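Local coordinates for diphosphomevalonate decarboxylase, putative (Trypanosoma brucei, PDB 2HKE), which probably catalyses the ATP-dependent decarboxylation of (R)-5-diphosphomevalonate to isopentenyl diphosphate, a step of the mevalonate pathway to isoprenoids and sterols, at residues T50-R55 with A124-A129; I183-A188 with N297-V302; F240-M245 with G284-A289. The protein carries 1 engineered substitution. One frame throughout, in Å; residues are numbered along the deposited sequence.

Contact 1. Residues T50-R55 with A124-A129; sequences TSVELR and AALIRA
V52 makes the broadest contact, touching A125, L126 and A129. With CG1 anti to the carbonyl carbon (chi1 -55°), V52 CG2 falls in the crowded position between backbone N and carbonyl carbon and presses on A129 CB at 3.5 Å, tighter than a usual methyl contact. The same methyl rests 3.4 Å from A125 O, the carbonyl that accepts the helical bond from A129 N. The other branch, CG1, lies 3.8 Å from A125 CB and crosses L126 at about a right angle, meeting that residue's CD2 at 4.0 Å. A125 and A129, one helical turn apart, line the helix with small methyls, so the short valine can come right up to the helix backbone, and the axes of the two segments approach to 8.0 Å at a shallow angle of 26°. This is helix-on-sheet packing in the N-terminal domain of a GHMP-type enzyme: helix 114-130, whose N-terminal end lies in the glycine- and serine-rich sequence characteristic of the superfamily, runs along strand 48-55. The strand alternates, with T50, V52 and L54 turned to the helix, whereas S51 and E53 point away. T50 contributes its methyl, CG2, at 4.1 Å from A125 CB, while its buried hydroxyl bonds to S102 OG on strand 97-104. Toward the more open end the fit slackens. L54, partly exposed, reaches no closer to A129 than CD1 at 3.8 Å from the carbonyl O, and its CD2 stands 4.3 Å from A129 CB. Solvent-exposed R128 carries its guanidinium off from the strand, to a cation-pi contact with Y370.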
loop_
_atom_site.group_PDB
_atom_site.type_symbol
_atom_site.label_atom_id
_atom_site.label_comp_id
_atom_site.label_asym_id
_atom_site.label_seq_id
_atom_site.Cartn_x
_atom_site.Cartn_y
_atom_site.Cartn_z
ATOM N N THR A 50 4.846 -14.359 6.691
ATOM C CA THR A 50 6.240 -14.788 6.919
ATOM C C THR A 50 6.358 -15.605 8.195
ATOM O O THR A 50 5.791 -15.249 9.217
ATOM C CB THR A 50 7.215 -13.594 7.056
ATOM O OG1 THR A 50 7.259 -12.859 5.843
ATOM C CG2 THR A 50 8.635 -14.008 7.437
ATOM N N SER A 51 7.153 -16.653 8.099
ATOM C CA SER A 51 7.558 -17.479 9.223
ATOM C C SER A 51 9.065 -17.381 9.340
ATOM O O SER A 51 9.790 -17.423 8.343
ATOM C CB SER A 51 7.124 -18.945 9.022
ATOM O OG SER A 51 5.719 -19.099 9.242
ATOM N N VAL A 52 9.557 -17.228 10.556
ATOM C CA VAL A 52 10.986 -17.245 10.764
ATOM C C VAL A 52 11.327 -18.275 11.844
ATOM O O VAL A 52 10.544 -18.464 12.785
ATOM C CB VAL A 52 11.546 -15.834 11.127
ATOM C CG1 VAL A 52 11.153 -14.797 10.047
ATOM C CG2 VAL A 52 11.063 -15.376 12.516
ATOM N N GLU A 53 12.497 -18.895 11.702
ATOM C CA GLU A 53 13.015 -19.817 12.724
ATOM C C GLU A 53 14.471 -19.522 13.026
ATOM O O GLU A 53 15.279 -19.478 12.119
ATOM C CB GLU A 53 12.860 -21.259 12.248
ATOM C CG GLU A 53 12.929 -22.286 13.399
ATOM C CD GLU A 53 13.143 -23.735 12.919
ATOM O OE1 GLU A 53 12.973 -24.066 11.714
ATOM O OE2 GLU A 53 13.517 -24.553 13.779
ATOM N N LEU A 54 14.810 -19.285 14.296
ATOM C CA LEU A 54 16.228 -19.083 14.654
ATOM C C LEU A 54 16.894 -20.441 14.669
ATOM O O LEU A 54 16.279 -21.429 15.067
ATOM C CB LEU A 54 16.419 -18.387 16.003
ATOM C CG LEU A 54 16.135 -16.884 16.118
ATOM C CD1 LEU A 54 16.997 -16.253 17.201
ATOM C CD2 LEU A 54 16.393 -16.164 14.833
ATOM N N ARG A 55 18.129 -20.486 14.185
ATOM C CA ARG A 55 18.866 -21.738 14.032
ATOM C C ARG A 55 20.287 -21.618 14.596
ATOM O O ARG A 55 20.900 -20.523 14.616
ATOM C CB ARG A 55 18.954 -22.119 12.547
ATOM C CG ARG A 55 17.628 -22.325 11.816
ATOM C CD ARG A 55 16.906 -23.600 12.266
ATOM N NE ARG A 55 17.722 -24.810 12.107
ATOM C CZ ARG A 55 17.797 -25.570 11.007
ATOM N NH1 ARG A 55 17.100 -25.290 9.911
ATOM N NH2 ARG A 55 18.585 -26.640 11.001
ATOM N N ALA A 124 8.199 -7.753 11.378
ATOM C CA ALA A 124 7.536 -8.095 12.641
ATOM C C ALA A 124 7.930 -9.494 13.141
ATOM O O ALA A 124 8.172 -9.663 14.318
ATOM C CB ALA A 124 6.006 -8.000 12.522
ATOM N N ALA A 125 8.033 -10.466 12.228
ATOM C CA ALA A 125 8.426 -11.838 12.587
ATOM C C ALA A 125 9.860 -11.862 13.099
ATOM O O ALA A 125 10.148 -12.520 14.091
ATOM C CB ALA A 125 8.252 -12.799 11.367
ATOM N N LEU A 126 10.762 -11.139 12.439
ATOM C CA LEU A 126 12.149 -11.117 12.818
ATOM C C LEU A 126 12.352 -10.459 14.177
ATOM O O LEU A 126 13.155 -10.922 14.981
ATOM C CB LEU A 126 12.997 -10.393 11.779
ATOM C CG LEU A 126 13.272 -11.168 10.503
ATOM C CD1 LEU A 126 13.815 -10.246 9.406
ATOM C CD2 LEU A 126 14.209 -12.342 10.814
ATOM N N ILE A 127 11.652 -9.365 14.411
ATOM C CA ILE A 127 11.814 -8.588 15.640
ATOM C C ILE A 127 11.337 -9.477 16.814
ATOM O O ILE A 127 11.976 -9.495 17.837
ATOM C CB ILE A 127 11.035 -7.262 15.588
ATOM C CG1 ILE A 127 11.793 -6.227 14.744
ATOM C CG2 ILE A 127 10.802 -6.681 16.989
ATOM C CD1 ILE A 127 10.894 -5.109 14.247
ATOM N N ARG A 128 10.252 -10.199 16.638
ATOM C CA ARG A 128 9.764 -11.076 17.705
ATOM C C ARG A 128 10.766 -12.189 17.966
ATOM O O ARG A 128 11.192 -12.393 19.108
ATOM C CB ARG A 128 8.391 -11.636 17.423
ATOM C CG ARG A 128 7.853 -12.397 18.641
ATOM C CD ARG A 128 6.441 -12.679 18.614
ATOM N NE ARG A 128 5.656 -11.539 19.034
ATOM C CZ ARG A 128 4.354 -11.591 19.226
ATOM N NH1 ARG A 128 3.678 -12.722 19.030
ATOM N NH2 ARG A 128 3.728 -10.498 19.585
ATOM N N ALA A 129 11.209 -12.851 16.904
ATOM C CA ALA A 129 12.136 -13.989 17.024
ATOM C C ALA A 129 13.449 -13.637 17.685
ATOM O O ALA A 129 13.964 -14.419 18.495
ATOM C CB ALA A 129 12.422 -14.604 15.624
#

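Contact 2. Residues I183-A188 with N297-V302; sequences IQVMCA and NCFLFV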
loop_
_atom_site.group_PDB
_atom_site.type_symbol
_atom_site.label_atom_id
_atom_site.label_comp_id
_atom_site.label_asym_id
_atom_site.label_seq_id
_atom_site.Cartn_x
_atom_site.Cartn_y
_atom_site.Cartn_z
ATOM N N ILE A 183 -15.774 4.610 6.123
ATOM C CA ILE A 183 -14.914 4.732 4.921
ATOM C C ILE A 183 -14.470 3.345 4.468
ATOM O O ILE A 183 -14.107 2.421 5.263
ATOM C CB ILE A 183 -13.817 5.849 5.127
ATOM C CG1 ILE A 183 -13.251 6.337 3.757
ATOM C CG2 ILE A 183 -12.832 5.383 6.097
ATOM C CD1 ILE A 183 -12.513 7.615 3.842
ATOM N N GLN A 184 -14.557 3.140 3.154
ATOM C CA GLN A 184 -14.260 1.850 2.562
ATOM C C GLN A 184 -13.261 2.045 1.464
ATOM O O GLN A 184 -13.210 3.126 0.882
ATOM C CB GLN A 184 -15.513 1.248 1.921
ATOM C CG GLN A 184 -16.685 0.978 2.869
ATOM C CD GLN A 184 -16.364 0.005 3.987
ATOM O OE1 GLN A 184 -16.019 -1.130 3.742
ATOM N NE2 GLN A 184 -16.555 0.438 5.242
ATOM N N VAL A 185 -12.487 1.003 1.183
ATOM C CA VAL A 185 -11.478 1.060 0.122
ATOM C C VAL A 185 -11.779 -0.019 -0.909
ATOM O O VAL A 185 -12.113 -1.167 -0.542
ATOM C CB VAL A 185 -10.079 0.776 0.675
ATOM C CG1 VAL A 185 -9.014 0.858 -0.453
ATOM C CG2 VAL A 185 -9.754 1.741 1.816
ATOM N N MET A 186 -11.650 0.319 -2.185
ATOM C CA MET A 186 -11.699 -0.718 -3.214
ATOM C C MET A 186 -10.488 -0.626 -4.078
ATOM O O MET A 186 -9.782 0.367 -4.065
ATOM C CB MET A 186 -12.990 -0.642 -4.006
ATOM C CG MET A 186 -14.279 -0.859 -3.203
ATOM S SD MET A 186 -15.754 -0.861 -4.244
ATOM C CE MET A 186 -15.999 0.867 -4.677
ATOM N N CYS A 187 -10.183 -1.704 -4.781
ATOM C CA CYS A 187 -9.154 -1.660 -5.810
ATOM C C CYS A 187 -9.746 -2.323 -7.076
ATOM O O CYS A 187 -10.070 -3.503 -7.067
ATOM C CB CYS A 187 -7.921 -2.349 -5.365
ATOM S SG CYS A 187 -6.588 -2.183 -6.574
ATOM N N ALA A 188 -9.905 -1.525 -8.119
ATOM C CA ALA A 188 -10.260 -2.010 -9.442
ATOM C C ALA A 188 -8.953 -2.327 -10.181
ATOM O O ALA A 188 -8.185 -1.420 -10.588
ATOM C CB ALA A 188 -11.115 -0.983 -10.183
ATOM N N ASN A 297 -3.639 0.148 -11.555
ATOM C CA ASN A 297 -4.831 -0.192 -10.753
ATOM C C ASN A 297 -5.398 1.061 -10.123
ATOM O O ASN A 297 -4.636 1.939 -9.694
ATOM C CB ASN A 297 -4.503 -1.163 -9.625
ATOM C CG ASN A 297 -3.971 -2.493 -10.090
ATOM O OD1 ASN A 297 -4.260 -2.957 -11.177
ATOM N ND2 ASN A 297 -3.193 -3.141 -9.210
ATOM N N CYS A 298 -6.712 1.120 -10.054
ATOM C CA CYS A 298 -7.409 2.233 -9.494
ATOM C C CYS A 298 -7.949 1.876 -8.103
ATOM O O CYS A 298 -8.917 1.076 -7.937
ATOM C CB CYS A 298 -8.545 2.619 -10.394
ATOM S SG CYS A 298 -9.397 4.141 -9.910
ATOM N N PHE A 299 -7.358 2.508 -7.106
ATOM C CA PHE A 299 -7.883 2.401 -5.747
ATOM C C PHE A 299 -9.012 3.391 -5.659
ATOM O O PHE A 299 -9.016 4.410 -6.386
ATOM C CB PHE A 299 -6.789 2.690 -4.755
ATOM C CG PHE A 299 -5.904 1.512 -4.506
ATOM C CD1 PHE A 299 -4.846 1.233 -5.356
ATOM C CD2 PHE A 299 -6.188 0.643 -3.455
ATOM C CE1 PHE A 299 -4.042 0.090 -5.118
ATOM C CE2 PHE A 299 -5.394 -0.482 -3.186
ATOM C CZ PHE A 299 -4.309 -0.735 -4.028
ATOM N N LEU A 300 -10.025 3.073 -4.864
ATOM C CA LEU A 300 -11.184 3.941 -4.741
ATOM C C LEU A 300 -11.492 4.058 -3.285
ATOM O O LEU A 300 -11.369 3.059 -2.562
ATOM C CB LEU A 300 -12.393 3.314 -5.432
ATOM C CG LEU A 300 -12.254 3.169 -6.926
ATOM C CD1 LEU A 300 -13.221 2.099 -7.424
ATOM C CD2 LEU A 300 -12.483 4.542 -7.647
ATOM N N PHE A 301 -11.903 5.234 -2.870
ATOM C CA PHE A 301 -12.405 5.428 -1.519
ATOM C C PHE A 301 -13.849 5.869 -1.630
ATOM O O PHE A 301 -14.195 6.707 -2.486
ATOM C CB PHE A 301 -11.629 6.511 -0.809
ATOM C CG PHE A 301 -10.158 6.272 -0.759
ATOM C CD1 PHE A 301 -9.639 5.162 -0.101
ATOM C CD2 PHE A 301 -9.288 7.139 -1.368
ATOM C CE1 PHE A 301 -8.264 4.934 -0.054
ATOM C CE2 PHE A 301 -7.892 6.902 -1.322
ATOM C CZ PHE A 301 -7.398 5.797 -0.646
ATOM N N VAL A 302 -14.685 5.359 -0.737
ATOM C CA VAL A 302 -16.108 5.639 -0.789
ATOM C C VAL A 302 -16.675 5.332 0.581
ATOM O O VAL A 302 -16.141 4.479 1.279
ATOM C CB VAL A 302 -16.788 4.742 -1.869
ATOM C CG1 VAL A 302 -16.657 3.255 -1.524
ATOM C CG2 VAL A 302 -18.266 5.140 -2.089
#
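One hydrogen bond and one weaker CA-H...O contact grip L300 O: M186 N bonds to it at 2.8 Å, nearly straight at 169° and in the carbonyl plane, and V185 CA lies 3.3 Å away. The bond joins the central strand 183-189 to its antiparallel neighbour 298-303 in the five-stranded mixed sheet of the GHMP C-terminal domain. Six backbone bonds join Q184, M186 and A188 to V302, L300 and C298; strands 358-363 and 288-291 extend the sheet beyond the pair. On the face carrying M186, L300 and V302, which helix 307-317 covers, the methionine bends at chi3 (-74°) so that CE sits 4.1 Å from L300 CD1 and 4.0 Å from V302 CG1. The other face carries V185 and C187 against the rings of F299 and F301. V185 lies alongside F301, its CG2 in the plane of that ring and 3.9 Å from CD1 at the edge, while its CG1 meets the edge of the F299 ring at CD2, 4.1 Å away. F301 in turn packs edge-to-face with F240. C187 faces F299 across a non-hydrogen-bonded pair, and its SG, anti to the backbone N, stands over the ring face, 3.7 Å from the centroid and 14° off the normal.

Contact 3. Residues F240-M245 with G284-A289; sequences FAEIAM and GRTALA
T286 and M245 point at each other tip to tip, the threonine methyl CG2 meeting the methionine CE at 3.7 Å. The methyl is anti to the backbone N (OG1 at chi1 -55°), which aims it at helix 237-256, and it also presses on A241 CB at a tight 3.4 Å. M245 runs out extended until the thioether, where chi3 of -75° folds CE back toward T286; on the way SD passes 3.9 Å from A289 CA, and CE comes to 3.9 Å from L288 O. A241 and A289 meet methyl to methyl, CB to CB at 3.6 Å, so the helix packs close on A289 of edge strand 288-291 in the five-stranded sheet of the GHMP-type C-terminal domain. G284, with positive phi, is the C-prime residue of a Schellman motif ending helix 267-283, and an inverse gamma turn centred on T286, closed by a weak A287 N to R285 O bond, brings the chain on to the strand. N280 of that helix braces the turn, bonding A287 N and L288 O. E242 crosses T286 obliquely, its OE2 3.8 Å from OG1, not a hydrogen bond. With no hydrogen bond across the segments, cohesion probably rests on van der Waals contact and the burial of apolar surface, while the carboxylate of exposed E242 stays at the margin.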
loop_
_atom_site.group_PDB
_atom_site.type_symbol
_atom_site.label_atom_id
_atom_site.label_comp_id
_atom_site.label_asym_id
_atom_site.label_seq_id
_atom_site.Cartn_x
_atom_site.Cartn_y
_atom_site.Cartn_z
ATOM N N PHE A 240 -11.316 14.913 2.187
ATOM C CA PHE A 240 -10.389 13.783 2.097
ATOM C C PHE A 240 -10.256 13.291 0.646
ATOM O O PHE A 240 -9.138 13.082 0.101
ATOM C CB PHE A 240 -10.847 12.644 3.012
ATOM C CG PHE A 240 -10.056 11.377 2.828
ATOM C CD1 PHE A 240 -8.788 11.251 3.359
ATOM C CD2 PHE A 240 -10.573 10.327 2.048
ATOM C CE1 PHE A 240 -8.053 10.110 3.148
ATOM C CE2 PHE A 240 -9.785 9.191 1.804
ATOM C CZ PHE A 240 -8.542 9.096 2.381
ATOM N N ALA A 241 -11.407 13.106 0.013
ATOM C CA ALA A 241 -11.490 12.610 -1.355
ATOM C C ALA A 241 -10.788 13.534 -2.353
ATOM O O ALA A 241 -10.071 13.080 -3.249
ATOM C CB ALA A 241 -12.957 12.417 -1.756
ATOM N N GLU A 242 -11.016 14.812 -2.183
ATOM C CA GLU A 242 -10.360 15.828 -2.982
ATOM C C GLU A 242 -8.833 15.811 -2.885
ATOM O O GLU A 242 -8.146 15.862 -3.929
ATOM C CB GLU A 242 -10.951 17.228 -2.607
ATOM C CG GLU A 242 -12.372 17.401 -3.055
ATOM C CD GLU A 242 -13.168 18.434 -2.209
ATOM O OE1 GLU A 242 -12.539 19.213 -1.450
ATOM O OE2 GLU A 242 -14.428 18.489 -2.356
ATOM N N ILE A 243 -8.309 15.706 -1.666
ATOM C CA ILE A 243 -6.851 15.571 -1.444
ATOM C C ILE A 243 -6.357 14.326 -2.144
ATOM O O ILE A 243 -5.317 14.338 -2.815
ATOM C CB ILE A 243 -6.480 15.515 0.073
ATOM C CG1 ILE A 243 -6.751 16.858 0.706
ATOM C CG2 ILE A 243 -5.021 14.980 0.311
ATOM C CD1 ILE A 243 -5.849 17.975 0.149
ATOM N N ALA A 244 -7.063 13.200 -1.959
ATOM C CA ALA A 244 -6.566 11.952 -2.550
ATOM C C ALA A 244 -6.457 12.044 -4.102
ATOM O O ALA A 244 -5.506 11.546 -4.729
ATOM C CB ALA A 244 -7.451 10.795 -2.134
ATOM N N MET A 245 -7.450 12.676 -4.742
ATOM C CA MET A 245 -7.443 12.799 -6.193
ATOM C C MET A 245 -6.393 13.819 -6.645
ATOM O O MET A 245 -5.775 13.640 -7.678
ATOM C CB MET A 245 -8.829 13.190 -6.701
ATOM C CG MET A 245 -9.795 11.996 -6.574
ATOM S SD MET A 245 -11.431 12.180 -7.210
ATOM C CE MET A 245 -12.182 13.221 -5.972
ATOM N N GLY A 284 -23.563 15.547 -7.921
ATOM C CA GLY A 284 -23.533 16.843 -7.310
ATOM C C GLY A 284 -22.683 16.940 -6.066
ATOM O O GLY A 284 -22.768 17.903 -5.314
ATOM N N ARG A 285 -21.864 15.918 -5.820
ATOM C CA ARG A 285 -20.961 15.939 -4.713
ATOM C C ARG A 285 -19.857 14.923 -4.960
ATOM O O ARG A 285 -19.955 14.057 -5.826
ATOM C CB ARG A 285 -21.681 15.616 -3.382
ATOM C CG ARG A 285 -22.200 14.217 -3.316
ATOM C CD ARG A 285 -22.928 13.984 -2.019
ATOM N NE ARG A 285 -23.616 12.712 -2.043
ATOM C CZ ARG A 285 -23.141 11.551 -1.590
ATOM N NH1 ARG A 285 -21.955 11.449 -1.036
ATOM N NH2 ARG A 285 -23.889 10.462 -1.710
ATOM N N THR A 286 -18.808 15.065 -4.186
ATOM C CA THR A 286 -17.672 14.139 -4.232
ATOM C C THR A 286 -18.033 12.903 -3.392
ATOM O O THR A 286 -17.820 12.863 -2.184
ATOM C CB THR A 286 -16.423 14.799 -3.772
ATOM O OG1 THR A 286 -16.191 16.000 -4.564
ATOM C CG2 THR A 286 -15.208 13.805 -3.948
ATOM N N ALA A 287 -18.654 11.940 -4.070
ATOM C CA ALA A 287 -19.065 10.695 -3.453
ATOM C C ALA A 287 -17.991 9.607 -3.515
ATOM O O ALA A 287 -18.031 8.603 -2.771
ATOM C CB ALA A 287 -20.374 10.224 -4.108
ATOM N N LEU A 288 -17.050 9.759 -4.439
ATOM C CA LEU A 288 -16.153 8.650 -4.826
ATOM C C LEU A 288 -14.808 9.278 -5.137
ATOM O O LEU A 288 -14.764 10.305 -5.793
ATOM C CB LEU A 288 -16.717 7.879 -6.044
ATOM C CG LEU A 288 -15.975 6.651 -6.551
ATOM C CD1 LEU A 288 -15.850 5.533 -5.420
ATOM C CD2 LEU A 288 -16.645 6.067 -7.815
ATOM N N ALA A 289 -13.721 8.689 -4.626
ATOM C CA ALA A 289 -12.376 9.147 -4.906
ATOM C C ALA A 289 -11.561 8.041 -5.500
ATOM O O ALA A 289 -11.756 6.861 -5.161
ATOM C CB ALA A 289 -11.662 9.634 -3.607
#

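From the N terminus, contact 1 comes first: segments 50-55 and 124-129 close a loop of 68 residues within the N-terminal domain, joining strand 48-55 to helix 114-130. Contact 2 opens afterwards, at 183-188, and closes only at 297-302. Contact 3, 240-245 with 284-289, falls wholly within those 108 mostly helical intervening residues, so the two nest and no pair crosses. Contacts 2 and 3 also touch: F301 N lies 2.8 Å from A289 O, a probable hydrogen bond joining neighbouring strands, so that helix 237-256 is tied through strand 288-291 to strand 298-303 and the central strand 183-189 of the C-terminal sheet. Contact 1 stands apart on the opposite side of the chain's centre, its centre about 32 Å from that of contact 2.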